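Local structure of nicking enzyme (Staphylococcus aureus, 4HT4) at residues L52-A57 and G114-L119; I100-E105 and E173-K178. The protein probably nicks one strand of plasmid DNA as a relaxase, the step that starts conjugative transfer of antibiotic resistance, this chain being its N-terminal relaxase region. The protein carries 1 engineered substitution. All blocks are in the same frame, centred on the assembly; numbering follows the deposited sequence.

Interaction 1: residues L52-A57 and G114-L119; sequences LLPNNA and GMIVDL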
loop_
_atom_site.group_PDB
_atom_site.type_symbol
_atom_site.label_atom_id
_atom_site.label_comp_id
_atom_site.label_asym_id
_atom_site.label_seq_id
_atom_site.Cartn_x
_atom_site.Cartn_y
_atom_site.Cartn_z
ATOM N N LEU A 52 -5.971 -6.159 -1.319
ATOM C CA LEU A 52 -6.229 -6.996 -0.156
ATOM C C LEU A 52 -7.160 -6.294 0.828
ATOM O O LEU A 52 -6.945 -5.134 1.181
ATOM C CB LEU A 52 -4.913 -7.375 0.520
ATOM C CG LEU A 52 -3.814 -7.796 -0.455
ATOM C CD1 LEU A 52 -2.778 -6.692 -0.607
ATOM C CD2 LEU A 52 -3.163 -9.094 -0.017
ATOM N N LEU A 53 -8.190 -7.009 1.266
ATOM C CA LEU A 53 -9.223 -6.434 2.119
ATOM C C LEU A 53 -9.164 -6.976 3.544
ATOM O O LEU A 53 -8.681 -8.084 3.773
ATOM C CB LEU A 53 -10.604 -6.724 1.533
ATOM C CG LEU A 53 -10.845 -6.342 0.076
ATOM C CD1 LEU A 53 -12.301 -6.576 -0.276
ATOM C CD2 LEU A 53 -10.455 -4.897 -0.168
ATOM N N PRO A 54 -9.665 -6.189 4.510
ATOM C CA PRO A 54 -9.814 -6.673 5.886
ATOM C C PRO A 54 -10.971 -7.661 6.004
ATOM O O PRO A 54 -11.588 -8.007 4.995
ATOM C CB PRO A 54 -10.117 -5.394 6.674
ATOM C CG PRO A 54 -10.712 -4.467 5.670
ATOM C CD PRO A 54 -10.001 -4.760 4.387
ATOM N N ASN A 55 -11.260 -8.102 7.224
ATOM C CA ASN A 55 -12.289 -9.111 7.457
ATOM C C ASN A 55 -13.691 -8.663 7.057
ATOM O O ASN A 55 -14.346 -9.310 6.238
ATOM C CB ASN A 55 -12.283 -9.547 8.923
ATOM N N ASN A 56 -14.149 -7.559 7.638
ATOM C CA ASN A 56 -15.494 -7.059 7.378
ATOM C C ASN A 56 -15.553 -6.098 6.196
ATOM O O ASN A 56 -16.067 -4.986 6.316
ATOM C CB ASN A 56 -16.061 -6.380 8.626
ATOM N N ALA A 57 -15.025 -6.529 5.054
ATOM C CA ALA A 57 -15.024 -5.701 3.854
ATOM C C ALA A 57 -15.806 -6.367 2.731
ATOM O O ALA A 57 -15.782 -7.588 2.582
ATOM C CB ALA A 57 -13.601 -5.406 3.409
ATOM N N GLY A 114 -7.347 -2.665 10.317
ATOM C CA GLY A 114 -7.379 -3.384 9.057
ATOM C C GLY A 114 -7.659 -2.458 7.893
ATOM O O GLY A 114 -8.798 -2.046 7.669
HETATM N N MSE A 115 -6.607 -2.132 7.152
HETATM C CA MSE A 115 -6.702 -1.198 6.041
HETATM C C MSE A 115 -6.980 -1.941 4.741
HETATM O O MSE A 115 -6.953 -3.170 4.698
HETATM C CB MSE A 115 -5.394 -0.415 5.913
HETATM C CG MSE A 115 -4.542 -0.456 7.172
HETATM SE SE MSE A 115 -2.702 0.121 6.898
HETATM C CE MSE A 115 -3.014 2.020 6.661
ATOM N N ILE A 116 -7.258 -1.187 3.684
ATOM C CA ILE A 116 -7.348 -1.757 2.349
ATOM C C ILE A 116 -6.043 -1.470 1.621
ATOM O O ILE A 116 -5.625 -0.317 1.517
ATOM C CB ILE A 116 -8.520 -1.169 1.551
ATOM C CG1 ILE A 116 -9.846 -1.462 2.254
ATOM C CG2 ILE A 116 -8.530 -1.730 0.138
ATOM C CD1 ILE A 116 -11.057 -0.979 1.494
ATOM N N VAL A 117 -5.399 -2.521 1.125
ATOM C CA VAL A 117 -4.075 -2.385 0.533
ATOM C C VAL A 117 -4.072 -2.652 -0.966
ATOM O O VAL A 117 -4.445 -3.735 -1.418
ATOM C CB VAL A 117 -3.067 -3.329 1.207
ATOM C CG1 VAL A 117 -1.675 -3.103 0.644
ATOM C CG2 VAL A 117 -3.077 -3.120 2.712
ATOM N N ASP A 118 -3.643 -1.655 -1.731
ATOM C CA ASP A 118 -3.482 -1.811 -3.169
ATOM C C ASP A 118 -2.033 -2.178 -3.464
ATOM O O ASP A 118 -1.179 -1.302 -3.607
ATOM C CB ASP A 118 -3.856 -0.519 -3.893
ATOM C CG ASP A 118 -4.126 -0.732 -5.372
ATOM O OD1 ASP A 118 -3.622 -1.724 -5.941
ATOM O OD2 ASP A 118 -4.842 0.097 -5.968
ATOM N N LEU A 119 -1.762 -3.476 -3.554
ATOM C CA LEU A 119 -0.401 -3.965 -3.740
ATOM C C LEU A 119 0.003 -4.011 -5.208
ATOM O O LEU A 119 -0.689 -4.603 -6.037
ATOM C CB LEU A 119 -0.243 -5.354 -3.121
ATOM C CG LEU A 119 1.115 -6.027 -3.330
ATOM C CD1 LEU A 119 2.215 -5.254 -2.619
ATOM C CD2 LEU A 119 1.074 -7.471 -2.858
#
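L52 and V117 face each other as an antiparallel hydrogen-bonded pair. The amide N of L52 donates to O of V117 at 2.9 Å, and the N of V117 returns a bond to O of L52 at 3.0 Å. The side chains of L52 and V117 fall on the same face of the sheet. On L52, CG stands anti to the carbonyl carbon (chi1 -44°), and the branch CD1 does the touching: it packs 3.8 Å from CB of V117 and equally close to CB of L119, so one methyl of L52 bridges two residues of the neighbouring strand. Helix 96-108 covers this face, with A107 meeting both L52 and V117.

On the other side of the backbone pair, just past the strand residues, L53 and I116 run their side chains side by side in the same direction. The I116 branch CG2, anti to the backbone N, meets CD2 of L53 at 3.7 Å. F61 touches both side chains there.

Beyond the paired residues, P54 sets its ring against the backbone of G114 and M115, the residues leading into strand 117-122. CD of P54 lies 3.5 Å from O of M115, a selenomethionine, and 3.9 Å from CG1 of I116, whereas CG of P54 approaches O of G114. G114, a glycine, offers only backbone to the ring. The amide of I116 is hydrogen-bonded to T136 of the next strand.

The arrangement is an antiparallel strand pair at the margin of a five-stranded sheet: strand 48-52 is outermost within the chain, and its last residue marks where the pairing gives way to loop.

Interaction 2: residues I100-E105 and E173-K178; sequences IELAKE and ENVQNK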
loop_
_atom_site.group_PDB
_atom_site.type_symbol
_atom_site.label_atom_id
_atom_site.label_comp_id
_atom_site.label_asym_id
_atom_site.label_seq_id
_atom_site.Cartn_x
_atom_site.Cartn_y
_atom_site.Cartn_z
ATOM N N ILE A 100 6.641 -12.483 -4.686
ATOM C CA ILE A 100 5.234 -12.132 -4.565
ATOM C C ILE A 100 4.697 -12.515 -3.192
ATOM O O ILE A 100 4.084 -11.696 -2.508
ATOM C CB ILE A 100 4.387 -12.819 -5.647
ATOM C CG1 ILE A 100 4.716 -12.238 -7.022
ATOM C CG2 ILE A 100 2.906 -12.655 -5.354
ATOM C CD1 ILE A 100 4.014 -12.937 -8.160
ATOM N N GLU A 101 4.937 -13.761 -2.794
ATOM C CA GLU A 101 4.444 -14.276 -1.520
ATOM C C GLU A 101 4.990 -13.484 -0.337
ATOM O O GLU A 101 4.310 -13.318 0.676
ATOM C CB GLU A 101 4.789 -15.760 -1.369
ATOM C CG GLU A 101 4.175 -16.653 -2.436
ATOM C CD GLU A 101 2.663 -16.757 -2.323
ATOM O OE1 GLU A 101 2.018 -17.124 -3.327
ATOM O OE2 GLU A 101 2.121 -16.484 -1.231
ATOM N N LEU A 102 6.217 -12.994 -0.474
ATOM C CA LEU A 102 6.835 -12.173 0.560
ATOM C C LEU A 102 6.093 -10.851 0.717
ATOM O O LEU A 102 5.697 -10.478 1.821
ATOM C CB LEU A 102 8.305 -11.913 0.229
ATOM C CG LEU A 102 9.019 -10.877 1.097
ATOM C CD1 LEU A 102 9.000 -11.301 2.555
ATOM C CD2 LEU A 102 10.446 -10.663 0.616
ATOM N N ALA A 103 5.907 -10.148 -0.396
ATOM C CA ALA A 103 5.216 -8.867 -0.386
ATOM C C ALA A 103 3.739 -9.039 -0.049
ATOM O O ALA A 103 3.126 -8.159 0.555
ATOM C CB ALA A 103 5.377 -8.166 -1.724
ATOM N N LYS A 104 3.172 -10.174 -0.445
ATOM C CA LYS A 104 1.769 -10.454 -0.172
ATOM C C LYS A 104 1.519 -10.625 1.324
ATOM O O LYS A 104 0.501 -10.172 1.845
ATOM C CB LYS A 104 1.303 -11.702 -0.926
ATOM C CG LYS A 104 -0.147 -12.069 -0.651
ATOM C CD LYS A 104 -0.527 -13.409 -1.258
ATOM C CE LYS A 104 -0.865 -13.285 -2.735
ATOM N NZ LYS A 104 -1.428 -14.559 -3.268
ATOM N N GLU A 105 2.454 -11.274 2.011
ATOM C CA GLU A 105 2.292 -11.543 3.437
ATOM C C GLU A 105 2.330 -10.270 4.277
ATOM O O GLU A 105 1.500 -10.081 5.167
ATOM C CB GLU A 105 3.350 -12.528 3.938
ATOM C CG GLU A 105 3.249 -12.809 5.431
ATOM C CD GLU A 105 4.172 -13.917 5.889
ATOM O OE1 GLU A 105 4.824 -14.546 5.029
ATOM O OE2 GLU A 105 4.243 -14.160 7.112
ATOM N N GLU A 173 11.307 -6.195 8.548
ATOM C CA GLU A 173 12.587 -6.855 8.748
ATOM C C GLU A 173 12.371 -8.327 9.070
ATOM O O GLU A 173 13.008 -9.201 8.484
ATOM C CB GLU A 173 13.360 -6.189 9.884
ATOM C CG GLU A 173 14.568 -6.984 10.343
ATOM C CD GLU A 173 15.179 -6.439 11.616
ATOM O OE1 GLU A 173 15.427 -5.219 11.683
ATOM O OE2 GLU A 173 15.405 -7.233 12.553
ATOM N N ASN A 174 11.465 -8.591 10.007
ATOM C CA ASN A 174 11.191 -9.950 10.454
ATOM C C ASN A 174 10.567 -10.820 9.370
ATOM O O ASN A 174 10.954 -11.975 9.192
ATOM C CB ASN A 174 10.294 -9.926 11.691
ATOM C CG ASN A 174 10.973 -9.297 12.891
ATOM O OD1 ASN A 174 12.107 -8.824 12.800
ATOM N ND2 ASN A 174 10.279 -9.282 14.022
ATOM N N VAL A 175 9.598 -10.265 8.650
ATOM C CA VAL A 175 8.927 -10.995 7.581
ATOM C C VAL A 175 9.896 -11.320 6.446
ATOM O O VAL A 175 9.906 -12.438 5.930
ATOM C CB VAL A 175 7.717 -10.213 7.029
ATOM C CG1 VAL A 175 7.151 -10.899 5.795
ATOM C CG2 VAL A 175 6.646 -10.077 8.098
ATOM N N GLN A 176 10.716 -10.345 6.071
ATOM C CA GLN A 176 11.677 -10.534 4.994
ATOM C C GLN A 176 12.746 -11.556 5.369
ATOM O O GLN A 176 13.076 -12.435 4.572
ATOM C CB GLN A 176 12.333 -9.206 4.617
ATOM C CG GLN A 176 13.300 -9.310 3.457
ATOM C CD GLN A 176 13.844 -7.964 3.034
ATOM O OE1 GLN A 176 13.525 -6.937 3.632
ATOM N NE2 GLN A 176 14.669 -7.961 1.996
ATOM N N ASN A 177 13.281 -11.435 6.581
ATOM C CA ASN A 177 14.279 -12.377 7.076
ATOM C C ASN A 177 13.738 -13.799 7.151
ATOM O O ASN A 177 14.471 -14.764 6.937
ATOM C CB ASN A 177 14.805 -11.942 8.446
ATOM C CG ASN A 177 15.735 -10.749 8.363
ATOM O OD1 ASN A 177 16.411 -10.540 7.356
ATOM N ND2 ASN A 177 15.778 -9.960 9.430
ATOM N N LYS A 178 12.450 -13.917 7.455
ATOM C CA LYS A 178 11.795 -15.216 7.531
ATOM C C LYS A 178 11.773 -15.892 6.166
ATOM O O LYS A 178 12.082 -17.076 6.045
ATOM C CB LYS A 178 10.370 -15.060 8.061
ATOM C CG LYS A 178 9.565 -16.346 8.070
ATOM C CD LYS A 178 8.144 -16.093 8.545
ATOM C CE LYS A 178 7.306 -17.357 8.488
ATOM N NZ LYS A 178 5.915 -17.109 8.953
#
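Helices 100-105 and 173-178 pack nearly antiparallel, their N-to-C directions 155° apart and their axes approaching to 9.9 Å, with L102 and Q176 nearest in register at 6.8 Å between CA atoms. L102 makes the apolar centre of the contact. Its CG is anti to the backbone N (chi1 170°), and the methyl CD1 reaches the other helix, where it meets backbone first: O of V175 and CA of Q176 each lie 3.7 Å from L102 CD1. The branch CG1 of V175 meets the same methyl at 3.8 Å. From the side chain of Q176, CG comes 4.2 Å from CD2 of L102, a looser contact. P91 touches both L102 and Q176, and W172 and H179 of helix 162-182 complete the surroundings of the leucine.

At the more open margin, the extended chains of E105 and K178 cross at about a right angle. The main partner of the carboxylate is H179, whose NE2 is hydrogen-bonded to OE1 of E105. K178 adds a long, weaker salt bridge, its NZ lying at 3.9 Å from OE2 of E105.

This is a small antiparallel helix-helix interface, with a leucine-valine contact inside and a polar edge, which joins helix 96-108, lying against the sheet, to helix 162-182 within the MobA/MobL relaxase region.

Overall arrangement
The two contacts lie about 17 Å apart between centres, and helix 96-108 connects them. Their segments alternate along the chain, 52-57, 100-105, 114-119 and 173-178, so the two contacts are interleaved. Strand 117-122 is the next regular element after helix 96-108, and they meet where L119 CD2 packs 4.0 Å from O of A103; L52 also reaches K104. In space the layers run from the edge strand 48-52 and its neighbour 117-122, through helix 96-108, to helix 162-182. Strand 117-122 runs on to H122, which with H130 and H132 binds nickel, so the sheet joined in interaction 1 also carries the metal site of the relaxase.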